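Local coordinates for protein TAF6 (Antonospora locustae, PDB 4ATG) that is a TFIID transcription-factor subunit whose HEAT-repeat C-terminal domain probably takes part in forming the Taf6-Taf9 complex, at residues L5-E8 and L9-F13; F45-H48 and I49-I53; L63-C66 and I67-F71; A153-C156 and L157-S161; E174-K177 and R178-K182. All coordinates share one frame; numbering follows the deposited sequence. Where two conformers were deposited one is given.

Contact 1 of 5, residues L5-E8 and L9-F13; sequences LPKE and LQLYF
Pro6 stands at the N-cap of helix 7-20, and its carbonyl opens the alpha-helical bonding. Pro6 O takes Gln10 N at 3.0 Å, with the donor in the carbonyl plane, while the N-H of Leu9 reaches the same oxygen only in a weak, bent bond. One residue on, Leu11 N binds Lys7 O at 2.9 Å. Tyr12 N follows at 3.1 Å from Glu8 O, but comes in above that carbonyl plane, 36° out of it.

The side chains pair one turn apart. Leu9 CD1 lies against CD and CG of the proline ring, 3.8 Å from Pro6 CD, the two side chains crossing at a slant. Leu11 CD1 sits beside the outer end of the Lys7 chain, 3.7 Å from Lys7 CE; the lysine runs from a CG anti to its backbone N (chi1 -174°) and bends at chi2. Leu5, before the helix, brings CB to 4.3 Å from Leu9 CB and packs beyond it on Leu41 and Tyr44. A water bridges Leu5 O and Gln10 OE1, though its distance to the glutamine is doubtfully short.

The contact is thus mainly backbone bonding dressed with aliphatic carbon at a largely exposed helix start. Glu8, in the first turn, places a carboxylate where the helix N-terminus would probably stabilise its negative charge.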
loop_
_atom_site.group_PDB
_atom_site.type_symbol
_atom_site.label_atom_id
_atom_site.label_comp_id
_atom_site.label_asym_id
_atom_site.label_seq_id
_atom_site.Cartn_x
_atom_site.Cartn_y
_atom_site.Cartn_z
ATOM N N LEU A 5 -19.708 18.711 2.824
ATOM C CA LEU A 5 -18.804 19.629 2.137
ATOM C C LEU A 5 -19.619 20.729 1.422
ATOM O O LEU A 5 -20.737 20.443 0.996
ATOM C CB LEU A 5 -18.033 18.866 1.035
ATOM C CG LEU A 5 -16.959 17.877 1.486
ATOM C CD1 LEU A 5 -16.652 16.916 0.364
ATOM C CD2 LEU A 5 -15.706 18.596 1.967
ATOM N N PRO A 6 -19.019 21.920 1.147
ATOM C CA PRO A 6 -19.681 22.890 0.255
ATOM C C PRO A 6 -19.963 22.186 -1.076
ATOM O O PRO A 6 -19.196 21.285 -1.457
ATOM C CB PRO A 6 -18.600 23.963 0.047
ATOM C CG PRO A 6 -17.705 23.849 1.254
ATOM C CD PRO A 6 -17.662 22.374 1.528
ATOM N N LYS A 7 -21.092 22.530 -1.722
ATOM C CA LYS A 7 -21.608 21.949 -2.973
ATOM C C LYS A 7 -20.559 21.683 -4.044
ATOM O O LYS A 7 -20.492 20.569 -4.553
ATOM C CB LYS A 7 -22.757 22.823 -3.535
ATOM C CG LYS A 7 -23.465 22.243 -4.754
ATOM C CD LYS A 7 -23.713 23.350 -5.793
ATOM C CE LYS A 7 -24.540 22.921 -6.981
ATOM N NZ LYS A 7 -24.041 23.544 -8.243
ATOM N N GLU A 8 -19.755 22.689 -4.389
ATOM C CA GLU A 8 -18.721 22.566 -5.437
ATOM C C GLU A 8 -17.644 21.552 -5.093
ATOM O O GLU A 8 -17.093 20.900 -5.988
ATOM C CB GLU A 8 -18.094 23.934 -5.782
ATOM C CG GLU A 8 -17.231 24.548 -4.688
ATOM C CD GLU A 8 -17.945 25.252 -3.549
ATOM O OE1 GLU A 8 -19.186 25.440 -3.611
ATOM O OE2 GLU A 8 -17.234 25.680 -2.614
ATOM N N LEU A 9 -17.308 21.442 -3.801
ATOM C CA LEU A 9 -16.294 20.476 -3.379
ATOM C C LEU A 9 -16.886 19.092 -3.415
ATOM O O LEU A 9 -16.196 18.189 -3.848
ATOM C CB LEU A 9 -15.690 20.792 -1.999
ATOM C CG LEU A 9 -14.964 22.137 -1.858
ATOM C CD1 LEU A 9 -14.384 22.299 -0.451
ATOM C CD2 LEU A 9 -13.883 22.293 -2.883
ATOM N N GLN A 10 -18.179 18.921 -3.027
ATOM C CA GLN A 10 -18.803 17.594 -3.130
ATOM C C GLN A 10 -18.926 17.168 -4.608
ATOM O O GLN A 10 -18.672 16.007 -4.948
ATOM C CB GLN A 10 -20.188 17.536 -2.458
ATOM C CG GLN A 10 -20.534 16.089 -2.093
ATOM C CD GLN A 10 -21.928 15.851 -1.572
ATOM O OE1 GLN A 10 -22.708 16.776 -1.314
ATOM N NE2 GLN A 10 -22.255 14.577 -1.385
ATOM N N LEU A 11 -19.246 18.118 -5.494
ATOM C CA LEU A 11 -19.359 17.783 -6.912
ATOM C C LEU A 11 -18.011 17.359 -7.525
ATOM O O LEU A 11 -17.970 16.384 -8.271
ATOM C CB LEU A 11 -20.028 18.906 -7.691
ATOM C CG LEU A 11 -21.541 19.095 -7.392
ATOM C CD1 LEU A 11 -22.038 20.387 -7.976
ATOM C CD2 LEU A 11 -22.391 17.933 -7.949
ATOM N N TYR A 12 -16.910 18.025 -7.149
ATOM C CA TYR A 12 -15.569 17.671 -7.626
ATOM C C TYR A 12 -15.166 16.294 -7.082
ATOM O O TYR A 12 -14.698 15.434 -7.834
ATOM C CB TYR A 12 -14.531 18.724 -7.201
ATOM C CG TYR A 12 -13.172 18.523 -7.839
ATOM C CD1 TYR A 12 -12.934 18.905 -9.162
ATOM C CD2 TYR A 12 -12.133 17.914 -7.138
ATOM C CE1 TYR A 12 -11.669 18.762 -9.739
ATOM C CE2 TYR A 12 -10.878 17.721 -7.722
ATOM C CZ TYR A 12 -10.648 18.166 -9.018
ATOM O OH TYR A 12 -9.412 17.986 -9.590
ATOM N N PHE A 13 -15.391 16.099 -5.781
ATOM C CA PHE A 13 -15.119 14.848 -5.068
ATOM C C PHE A 13 -15.859 13.714 -5.785
ATOM O O PHE A 13 -15.232 12.717 -6.155
ATOM C CB PHE A 13 -15.590 14.976 -3.617
ATOM C CG PHE A 13 -15.479 13.684 -2.835
ATOM C CD1 PHE A 13 -14.245 13.234 -2.375
ATOM C CD2 PHE A 13 -16.610 12.942 -2.529
ATOM C CE1 PHE A 13 -14.144 12.038 -1.668
ATOM C CE2 PHE A 13 -16.508 11.759 -1.795
ATOM C CZ PHE A 13 -15.282 11.320 -1.364
HETATM O O HOH W 1 -22.544 18.986 -0.352
#

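Contact 2 of 5, residues F45-H48 and I49-I53; sequences FIQH and ISELI
Ile46 O is gripped twice by one residue in the conformer given: Ser50 N and Ser50 OG each lie 2.9 Å from it and approach from opposite faces of the carbonyl plane. OG stands beside its own backbone N (chi1 -67°), which turns it back over the preceding turn; it also bonds Tyr70 OH of helix 60-75. Ile49 N meets Phe45 O at 2.8 Å in a nearly straight bond. This is mid-helix bonding in helix 42-55 of the HEAT-repeat domain, with an apolar side turned to its neighbours. There Ile49 CD1 touches Phe45 CB at 4.2 Å, and its side chain packs on Cys66, Leu69 and Tyr70. An alanine here would remove both branches and probably open a gap against helix 60-75. On the exposed side Gln47 and Glu51 run side by side, Gln47 NE2 3.5 Å from Glu51 OE2, with the amide and carboxylate planes 72° apart.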
loop_
_atom_site.group_PDB
_atom_site.type_symbol
_atom_site.label_atom_id
_atom_site.label_comp_id
_atom_site.label_asym_id
_atom_site.label_seq_id
_atom_site.Cartn_x
_atom_site.Cartn_y
_atom_site.Cartn_z
ATOM N N PHE A 45 -11.237 11.287 0.354
ATOM C CA PHE A 45 -10.658 10.477 -0.728
ATOM C C PHE A 45 -10.067 9.203 -0.118
ATOM O O PHE A 45 -10.321 8.115 -0.616
ATOM C CB PHE A 45 -9.557 11.253 -1.466
ATOM C CG PHE A 45 -10.052 12.242 -2.504
ATOM C CD1 PHE A 45 -10.926 11.840 -3.514
ATOM C CD2 PHE A 45 -9.541 13.528 -2.554
ATOM C CE1 PHE A 45 -11.347 12.739 -4.507
ATOM C CE2 PHE A 45 -9.942 14.423 -3.565
ATOM C CZ PHE A 45 -10.872 14.036 -4.505
ATOM N N ILE A 46 -9.309 9.340 0.972
ATOM C CA ILE A 46 -8.698 8.188 1.639
ATOM C C ILE A 46 -9.755 7.235 2.166
ATOM O O ILE A 46 -9.627 6.032 1.973
ATOM C CB ILE A 46 -7.682 8.614 2.723
ATOM C CG1 ILE A 46 -6.498 9.354 2.077
ATOM C CG2 ILE A 46 -7.194 7.386 3.535
ATOM C CD1 ILE A 46 -5.796 10.205 3.011
ATOM N N GLN A 47 -10.810 7.756 2.804
ATOM C CA GLN A 47 -11.901 6.895 3.303
ATOM C C GLN A 47 -12.571 6.140 2.137
ATOM O O GLN A 47 -12.778 4.925 2.237
ATOM C CB GLN A 47 -12.940 7.738 4.088
ATOM C CG GLN A 47 -14.000 6.922 4.811
ATOM C CD GLN A 47 -15.307 7.671 4.970
ATOM O OE1 GLN A 47 -15.392 8.907 4.860
ATOM N NE2 GLN A 47 -16.367 6.930 5.236
ATOM N N HIS A 48 -12.906 6.834 1.016
ATOM C CA HIS A 48 -13.549 6.148 -0.128
ATOM C C HIS A 48 -12.632 5.131 -0.765
ATOM O O HIS A 48 -13.064 4.013 -1.079
ATOM C CB HIS A 48 -14.013 7.135 -1.217
ATOM C CG HIS A 48 -14.514 6.452 -2.462
ATOM N ND1 HIS A 48 -15.820 6.008 -2.565
ATOM C CD2 HIS A 48 -13.858 6.138 -3.606
ATOM C CE1 HIS A 48 -15.926 5.466 -3.770
ATOM N NE2 HIS A 48 -14.771 5.521 -4.432
ATOM N N ILE A 49 -11.387 5.545 -1.041
ATOM C CA ILE A 49 -10.420 4.672 -1.708
ATOM C C ILE A 49 -10.200 3.410 -0.860
ATOM O O ILE A 49 -10.206 2.320 -1.423
ATOM C CB ILE A 49 -9.094 5.405 -2.083
ATOM C CG1 ILE A 49 -9.350 6.500 -3.149
ATOM C CG2 ILE A 49 -8.048 4.412 -2.604
ATOM C CD1 ILE A 49 -8.209 7.676 -3.141
ATOM N N SER A 50 -10.035 3.552 0.492
ATOM C CA SER A 50 -9.844 2.385 1.375
ATOM C C SER A 50 -11.021 1.437 1.267
ATOM O O SER A 50 -10.826 0.224 1.172
ATOM C CB SER A 50 -9.690 2.814 2.831
ATOM O OG SER A 50 -8.484 3.528 3.004
ATOM N N GLU A 51 -12.260 1.992 1.257
ATOM C CA GLU A 51 -13.484 1.180 1.150
ATOM C C GLU A 51 -13.586 0.507 -0.214
ATOM O O GLU A 51 -13.981 -0.651 -0.310
ATOM C CB GLU A 51 -14.741 2.037 1.417
ATOM C CG GLU A 51 -14.974 2.334 2.890
ATOM C CD GLU A 51 -16.039 3.366 3.222
ATOM O OE1 GLU A 51 -16.537 4.053 2.299
ATOM O OE2 GLU A 51 -16.350 3.509 4.427
ATOM N N LEU A 52 -13.193 1.218 -1.267
ATOM C CA LEU A 52 -13.239 0.669 -2.623
ATOM C C LEU A 52 -12.249 -0.490 -2.761
ATOM O O LEU A 52 -12.611 -1.509 -3.347
ATOM C CB LEU A 52 -12.964 1.796 -3.653
ATOM C CG LEU A 52 -13.040 1.420 -5.143
ATOM C CD1 LEU A 52 -14.424 0.846 -5.530
ATOM C CD2 LEU A 52 -12.689 2.630 -6.012
ATOM N N ILE A 53 -11.028 -0.381 -2.172
ATOM C CA ILE A 53 -10.048 -1.478 -2.223
ATOM C C ILE A 53 -10.649 -2.748 -1.604
ATOM O O ILE A 53 -10.517 -3.824 -2.179
ATOM C CB ILE A 53 -8.726 -1.056 -1.531
ATOM C CG1 ILE A 53 -7.856 -0.197 -2.502
ATOM C CG2 ILE A 53 -7.930 -2.261 -0.977
ATOM C CD1 ILE A 53 -6.862 0.725 -1.753
#

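Contact 3 of 5, residues L63-C66 and I67-F71; sequences LKTC and IALYF
Ile67, Ala68, Leu69 and Tyr70 each give their N-H to the carbonyl four residues back, from Leu63 to Cys66, in regular alpha-helical bonds. They are much alike, Leu69 N to Thr65 O measuring 2.9 Å and Tyr70 N to Cys66 O 3.0 Å, with every donor tilted modestly from the carbonyl plane.

Side chains of the second turn lie mostly over these oxygens rather than against the side chains of the first. Ile67 has CG1 beside its backbone N (chi1 -67°), which folds that branch back along the helix until CG1 is 3.3 Å from Leu63 O. Leu69 does the same with its branch point, CG lying 3.3 Å from Thr65 O; its CD1 then meets the methyl of Thr65, CG2, at 4.2 Å. Ala68 CB rests 3.5 Å from Lys64 O. The Tyr70 ring begins close to Cys66 O, CG at 3.7 Å, and carries its hydroxyl away to Ser91 OG. Polar ends of the first turn are tied backward: Thr65 OG1 bonds Glu61 O, and Lys64 NZ forms a salt bridge with Glu61.

Helix 60-75 is wedged among several others near the middle of the chain. Cys66 meets Ile53 of helix 42-55, Leu69 meets Ile29 and Leu32 of helix 25-34, and Leu63 and Ile67 meet Val106 and Ile113 of helix 104-121.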
loop_
_atom_site.group_PDB
_atom_site.type_symbol
_atom_site.label_atom_id
_atom_site.label_comp_id
_atom_site.label_asym_id
_atom_site.label_seq_id
_atom_site.Cartn_x
_atom_site.Cartn_y
_atom_site.Cartn_z
ATOM N N LEU A 63 -7.613 -1.845 -8.297
ATOM C CA LEU A 63 -6.649 -1.794 -7.180
ATOM C C LEU A 63 -5.432 -0.967 -7.556
ATOM O O LEU A 63 -4.965 -0.155 -6.752
ATOM C CB LEU A 63 -6.209 -3.208 -6.758
ATOM C CG LEU A 63 -7.283 -4.108 -6.110
ATOM C CD1 LEU A 63 -6.732 -5.462 -5.829
ATOM C CD2 LEU A 63 -7.806 -3.531 -4.824
ATOM N N LYS A 64 -4.937 -1.134 -8.797
ATOM C CA LYS A 64 -3.791 -0.347 -9.273
ATOM C C LYS A 64 -4.095 1.143 -9.314
ATOM O O LYS A 64 -3.238 1.946 -8.934
ATOM C CB LYS A 64 -3.318 -0.822 -10.644
ATOM C CG LYS A 64 -2.655 -2.186 -10.592
ATOM C CD LYS A 64 -2.219 -2.589 -11.995
ATOM C CE LYS A 64 -1.884 -4.060 -12.068
ATOM N NZ LYS A 64 -1.671 -4.483 -13.472
ATOM N N THR A 65 -5.312 1.520 -9.746
ATOM C CA THR A 65 -5.760 2.929 -9.750
ATOM C C THR A 65 -5.807 3.474 -8.327
ATOM O O THR A 65 -5.354 4.587 -8.113
ATOM C CB THR A 65 -7.128 3.064 -10.456
ATOM O OG1 THR A 65 -6.960 2.607 -11.795
ATOM C CG2 THR A 65 -7.630 4.508 -10.521
ATOM N N CYS A 66 -6.318 2.690 -7.358
ATOM C CA CYS A 66 -6.405 3.113 -5.941
ATOM C C CYS A 66 -5.038 3.397 -5.362
ATOM O O CYS A 66 -4.843 4.425 -4.722
ATOM C CB CYS A 66 -7.147 2.070 -5.123
ATOM S SG CYS A 66 -8.913 1.976 -5.513
ATOM N N ILE A 67 -4.078 2.508 -5.636
ATOM C CA ILE A 67 -2.694 2.662 -5.164
ATOM C C ILE A 67 -2.089 3.924 -5.771
ATOM O O ILE A 67 -1.421 4.684 -5.070
ATOM C CB ILE A 67 -1.900 1.366 -5.519
ATOM C CG1 ILE A 67 -2.436 0.165 -4.697
ATOM C CG2 ILE A 67 -0.379 1.565 -5.274
ATOM C CD1 ILE A 67 -2.090 -1.272 -5.365
ATOM N N ALA A 68 -2.323 4.151 -7.077
ATOM C CA ALA A 68 -1.802 5.331 -7.797
ATOM C C ALA A 68 -2.419 6.606 -7.262
ATOM O O ALA A 68 -1.708 7.596 -7.169
ATOM C CB ALA A 68 -2.061 5.197 -9.296
ATOM N N LEU A 69 -3.729 6.584 -6.870
ATOM C CA LEU A 69 -4.378 7.772 -6.286
ATOM C C LEU A 69 -3.748 8.094 -4.935
ATOM O O LEU A 69 -3.544 9.271 -4.605
ATOM C CB LEU A 69 -5.885 7.562 -6.147
ATOM C CG LEU A 69 -6.676 7.528 -7.487
ATOM C CD1 LEU A 69 -8.120 7.102 -7.218
ATOM C CD2 LEU A 69 -6.702 8.897 -8.122
ATOM N N TYR A 70 -3.451 7.070 -4.126
ATOM C CA TYR A 70 -2.774 7.350 -2.841
ATOM C C TYR A 70 -1.425 8.032 -3.094
ATOM O O TYR A 70 -1.085 9.005 -2.420
ATOM C CB TYR A 70 -2.496 6.069 -2.067
ATOM C CG TYR A 70 -3.680 5.475 -1.327
ATOM C CD1 TYR A 70 -4.694 6.288 -0.813
ATOM C CD2 TYR A 70 -3.745 4.110 -1.073
ATOM C CE1 TYR A 70 -5.753 5.744 -0.077
ATOM C CE2 TYR A 70 -4.786 3.559 -0.328
ATOM C CZ TYR A 70 -5.795 4.377 0.151
ATOM O OH TYR A 70 -6.825 3.806 0.850
ATOM N N PHE A 71 -0.650 7.511 -4.053
ATOM C CA PHE A 71 0.669 8.070 -4.359
ATOM C C PHE A 71 0.541 9.497 -4.869
ATOM O O PHE A 71 1.387 10.334 -4.567
ATOM C CB PHE A 71 1.408 7.164 -5.382
ATOM C CG PHE A 71 2.879 7.512 -5.544
ATOM C CD1 PHE A 71 3.698 7.686 -4.430
ATOM C CD2 PHE A 71 3.432 7.689 -6.807
ATOM C CE1 PHE A 71 5.057 8.015 -4.579
ATOM C CE2 PHE A 71 4.787 8.020 -6.955
ATOM C CZ PHE A 71 5.585 8.183 -5.842
#

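Contact 4 of 5, residues A153-C156 and L157-S161; sequences ALYC and LSILS
Ser158 lies back against Leu154 and Tyr155 toward the end of helix 147-160. Its CB stands 3.3 Å from Leu154 O. From there chi1 of 85° sets OG between the backbone N and the carbonyl carbon, turning the hydroxyl back to the backbone, where OG donates to Tyr155 O at 2.7 Å, the shortest polar bond between the two segments. An alanine in place of Ser158 would lose this short bond and probably leave Tyr155 O less firmly held, the N-H of Ile159 reaching it weakly. Ile159 N also binds Cys156 O, three residues back, at 3.2 Å and from well above the carbonyl plane.

Ile159 divides at CB: CG1 comes to 3.3 Å from Cys156 O, whereas the CG2 methyl sits over one face of the Tyr155 ring. That CH-pi contact is offset toward the hydroxyl end, with CG2 4.0 Å from Tyr155 CZ. Beyond the helix, Ile159 touches Asp112 and Tyr155 touches Lys108, both of helix 104-121. Leu157 packs on Leu136 and Leu160 on Leu133, both of helix 128-140.

The serine hydroxyl probably compensates for the weak bond from Ile159 N to Tyr155 O. The carbonyl of Ile159 binds Lys115 NZ, so a positive charge probably offsets the partial negative charge of the carbonyls here.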
loop_
_atom_site.group_PDB
_atom_site.type_symbol
_atom_site.label_atom_id
_atom_site.label_comp_id
_atom_site.label_asym_id
_atom_site.label_seq_id
_atom_site.Cartn_x
_atom_site.Cartn_y
_atom_site.Cartn_z
ATOM N N ALA A 153 4.228 -10.022 1.634
ATOM C CA ALA A 153 4.867 -9.563 2.880
ATOM C C ALA A 153 6.393 -9.603 2.772
ATOM O O ALA A 153 7.036 -8.603 3.071
ATOM C CB ALA A 153 4.397 -10.395 4.054
ATOM N N LEU A 154 6.963 -10.726 2.285
ATOM C CA LEU A 154 8.413 -10.845 2.106
ATOM C C LEU A 154 8.945 -9.878 1.038
ATOM O O LEU A 154 9.987 -9.256 1.255
ATOM C CB LEU A 154 8.820 -12.292 1.750
ATOM C CG LEU A 154 10.347 -12.523 1.626
ATOM C CD1 LEU A 154 11.105 -12.105 2.909
ATOM C CD2 LEU A 154 10.652 -13.957 1.256
ATOM N N TYR A 155 8.242 -9.748 -0.100
ATOM C CA TYR A 155 8.654 -8.820 -1.161
ATOM C C TYR A 155 8.776 -7.420 -0.594
ATOM O O TYR A 155 9.784 -6.765 -0.829
ATOM C CB TYR A 155 7.664 -8.814 -2.337
ATOM C CG TYR A 155 8.125 -7.887 -3.436
ATOM C CD1 TYR A 155 9.098 -8.289 -4.346
ATOM C CD2 TYR A 155 7.650 -6.580 -3.519
ATOM C CE1 TYR A 155 9.577 -7.420 -5.323
ATOM C CE2 TYR A 155 8.125 -5.698 -4.496
ATOM C CZ TYR A 155 9.086 -6.130 -5.397
ATOM O OH TYR A 155 9.558 -5.295 -6.376
ATOM N N CYS A 156 7.765 -6.973 0.176
ATOM C CA CYS A 156 7.790 -5.634 0.771
ATOM C C CYS A 156 8.974 -5.464 1.719
ATOM O O CYS A 156 9.715 -4.497 1.563
ATOM C CB CYS A 156 6.471 -5.298 1.455
ATOM S SG CYS A 156 6.321 -3.557 1.920
ATOM N N LEU A 157 9.200 -6.440 2.638
ATOM C CA LEU A 157 10.349 -6.401 3.536
ATOM C C LEU A 157 11.658 -6.294 2.761
ATOM O O LEU A 157 12.540 -5.497 3.123
ATOM C CB LEU A 157 10.403 -7.682 4.386
ATOM C CG LEU A 157 9.410 -7.749 5.570
ATOM C CD1 LEU A 157 9.395 -9.140 6.183
ATOM C CD2 LEU A 157 9.782 -6.728 6.666
ATOM N N SER A 158 11.774 -7.085 1.674
ATOM C CA SER A 158 12.990 -7.178 0.862
ATOM C C SER A 158 13.429 -5.857 0.222
ATOM O O SER A 158 14.622 -5.672 -0.050
ATOM C CB SER A 158 12.825 -8.256 -0.205
ATOM O OG SER A 158 12.184 -7.783 -1.381
ATOM N N ILE A 159 12.469 -4.950 -0.053
ATOM C CA ILE A 159 12.820 -3.688 -0.719
ATOM C C ILE A 159 12.996 -2.494 0.259
ATOM O O ILE A 159 13.428 -1.426 -0.178
ATOM C CB ILE A 159 11.810 -3.355 -1.861
ATOM C CG1 ILE A 159 10.416 -3.015 -1.283
ATOM C CG2 ILE A 159 11.763 -4.501 -2.928
ATOM C CD1 ILE A 159 9.432 -2.309 -2.268
ATOM N N LEU A 160 12.633 -2.644 1.544
ATOM C CA LEU A 160 12.716 -1.503 2.490
ATOM C C LEU A 160 14.125 -0.930 2.678
ATOM O O LEU A 160 14.331 0.267 2.459
ATOM C CB LEU A 160 12.065 -1.823 3.839
ATOM C CG LEU A 160 10.570 -2.139 3.783
ATOM C CD1 LEU A 160 10.039 -2.603 5.142
ATOM C CD2 LEU A 160 9.769 -0.953 3.191
ATOM N N SER A 161 15.086 -1.785 3.035
ATOM C CA SER A 161 16.490 -1.404 3.259
ATOM C C SER A 161 17.328 -2.632 3.498
ATOM O O SER A 161 16.795 -3.678 3.881
ATOM C CB SER A 161 16.613 -0.477 4.472
ATOM O OG SER A 161 16.320 -1.138 5.696
#

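Contact 5 of 5, residues E174-K177 and R178-K182; sequences EEYK and RTIGK
Tyr176 CG is anti to the backbone N (chi1 -179°), carrying the ring forward past the end of helix 162-179; the backbone sets Ile180 CB over one ring face, and chi1 of -56°, with CG2 anti to the isoleucine N, brings CG2 to 3.6 Å from Tyr176 CE1. The helix C-terminus closes on Gly181, which has positive phi. Tyr176 O accepts twice there: from Ile180 N at 2.8 Å, and from Gly181 N at 2.9 Å in an i+5 bond as in a pi-turn, the two donors arriving from opposite faces of the carbonyl plane.

One residue earlier, Glu175 O is gripped in like manner by a single residue, Thr179 N at 2.9 Å and Thr179 OG1 at 2.8 Å. The hydroxyl lies well above the carbonyl plane. Against the ring, Ile180 CB is 3.6 Å from Tyr176 CE1, a CH-pi contact in which the two side chains cross at about a right angle. The tyrosine also stacks on Trp140 and bonds Gln150 through OH, so the end of this helix is pinned to the helices before it. On the surface, Lys177 and Glu174 make a salt bridge with a weak hydrogen bond, NZ to OE2.

The chain then turns toward helix 183-194, for which Lys182 is the N-cap residue. Its backbone N-H is held by a side chain, Lys182 N giving a hydrogen bond to Tyr176 OH at 3.2 Å.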
loop_
_atom_site.group_PDB
_atom_site.type_symbol
_atom_site.label_atom_id
_atom_site.label_comp_id
_atom_site.label_asym_id
_atom_site.label_seq_id
_atom_site.Cartn_x
_atom_site.Cartn_y
_atom_site.Cartn_z
ATOM N N GLU A 174 15.814 -19.260 7.991
ATOM C CA GLU A 174 15.904 -20.696 8.271
ATOM C C GLU A 174 14.626 -21.256 8.922
ATOM O O GLU A 174 14.177 -22.334 8.527
ATOM C CB GLU A 174 17.195 -21.063 9.014
ATOM C CG GLU A 174 18.458 -20.907 8.174
ATOM C CD GLU A 174 18.449 -21.474 6.759
ATOM O OE1 GLU A 174 18.123 -22.672 6.587
ATOM O OE2 GLU A 174 18.764 -20.710 5.817
ATOM N N GLU A 175 13.984 -20.486 9.832
ATOM C CA GLU A 175 12.719 -20.900 10.450
ATOM C C GLU A 175 11.615 -20.969 9.389
ATOM O O GLU A 175 10.851 -21.930 9.379
ATOM C CB GLU A 175 12.318 -19.980 11.616
ATOM C CG GLU A 175 11.022 -20.396 12.309
ATOM C CD GLU A 175 10.490 -19.531 13.436
ATOM O OE1 GLU A 175 11.097 -18.476 13.735
ATOM O OE2 GLU A 175 9.437 -19.900 14.006
ATOM N N TYR A 176 11.554 -19.983 8.481
ATOM C CA TYR A 176 10.550 -20.003 7.420
ATOM C C TYR A 176 10.688 -21.276 6.569
ATOM O O TYR A 176 9.708 -21.998 6.358
ATOM C CB TYR A 176 10.624 -18.745 6.510
ATOM C CG TYR A 176 9.539 -18.838 5.464
ATOM C CD1 TYR A 176 8.229 -18.469 5.762
ATOM C CD2 TYR A 176 9.773 -19.481 4.247
ATOM C CE1 TYR A 176 7.199 -18.669 4.851
ATOM C CE2 TYR A 176 8.739 -19.730 3.350
ATOM C CZ TYR A 176 7.448 -19.350 3.671
ATOM O OH TYR A 176 6.425 -19.577 2.788
ATOM N N LYS A 177 11.911 -21.530 6.089
ATOM C CA LYS A 177 12.219 -22.669 5.238
ATOM C C LYS A 177 11.889 -23.991 5.899
ATOM O O LYS A 177 11.325 -24.861 5.244
ATOM C CB LYS A 177 13.680 -22.633 4.779
ATOM C CG LYS A 177 13.984 -21.496 3.794
ATOM C CD LYS A 177 15.383 -21.687 3.228
ATOM C CE LYS A 177 16.059 -20.401 2.858
ATOM N NZ LYS A 177 17.529 -20.586 2.734
ATOM N N ARG A 178 12.189 -24.118 7.204
ATOM C CA ARG A 178 11.964 -25.336 7.986
ATOM C C ARG A 178 10.494 -25.606 8.300
ATOM O O ARG A 178 10.056 -26.761 8.228
ATOM C CB ARG A 178 12.784 -25.271 9.290
ATOM C CG ARG A 178 12.726 -26.543 10.142
ATOM C CD ARG A 178 13.533 -26.428 11.422
ATOM N NE ARG A 178 13.108 -25.318 12.282
ATOM C CZ ARG A 178 12.082 -25.359 13.127
ATOM N NH1 ARG A 178 11.315 -26.440 13.202
ATOM N NH2 ARG A 178 11.796 -24.310 13.881
ATOM N N THR A 179 9.745 -24.558 8.682
ATOM C CA THR A 179 8.367 -24.697 9.157
ATOM C C THR A 179 7.233 -24.413 8.169
ATOM O O THR A 179 6.115 -24.905 8.372
ATOM C CB THR A 179 8.191 -23.908 10.453
ATOM O OG1 THR A 179 8.246 -22.519 10.158
ATOM C CG2 THR A 179 9.254 -24.233 11.478
ATOM N N ILE A 180 7.478 -23.576 7.153
ATOM C CA ILE A 180 6.422 -23.233 6.198
ATOM C C ILE A 180 6.853 -23.694 4.811
ATOM O O ILE A 180 6.225 -24.590 4.248
ATOM C CB ILE A 180 5.986 -21.737 6.303
ATOM C CG1 ILE A 180 5.527 -21.394 7.747
ATOM C CG2 ILE A 180 4.879 -21.419 5.298
ATOM C CD1 ILE A 180 5.493 -19.846 8.121
ATOM N N GLY A 181 7.937 -23.107 4.307
ATOM C CA GLY A 181 8.578 -23.494 3.054
ATOM C C GLY A 181 7.740 -23.485 1.794
ATOM O O GLY A 181 7.869 -24.400 0.979
ATOM N N LYS A 182 6.890 -22.466 1.601
ATOM C CA LYS A 182 6.111 -22.364 0.358
ATOM C C LYS A 182 7.087 -21.961 -0.746
ATOM O O LYS A 182 7.858 -21.015 -0.569
ATOM C CB LYS A 182 4.919 -21.400 0.490
ATOM C CG LYS A 182 3.772 -21.933 1.370
ATOM C CD LYS A 182 2.996 -23.086 0.713
ATOM C CE LYS A 182 2.010 -23.715 1.662
ATOM N NZ LYS A 182 1.492 -25.009 1.144
#

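Overall arrangement
All five are local contacts along one helix or at its end, in an elongated helical-repeat domain. Contacts 1 and 5 lie far apart near its two ends, centres about 52 Å from each other, and are surface contacts at a helix start and a helix finish. Contact 3 is buried near the middle and meets contact 2 directly, helices 42-55 and 60-75 being consecutive; contact 2 keeps one exposed polar side. Contact 4 is buried too, on the far side of the chain's centre from contact 2. Between the segments of contact 3 the polar bonds are all backbone, but side-chain hydroxyls add a second grip on a carbonyl in contacts 2, 4 and 5, the last two toward helix ends.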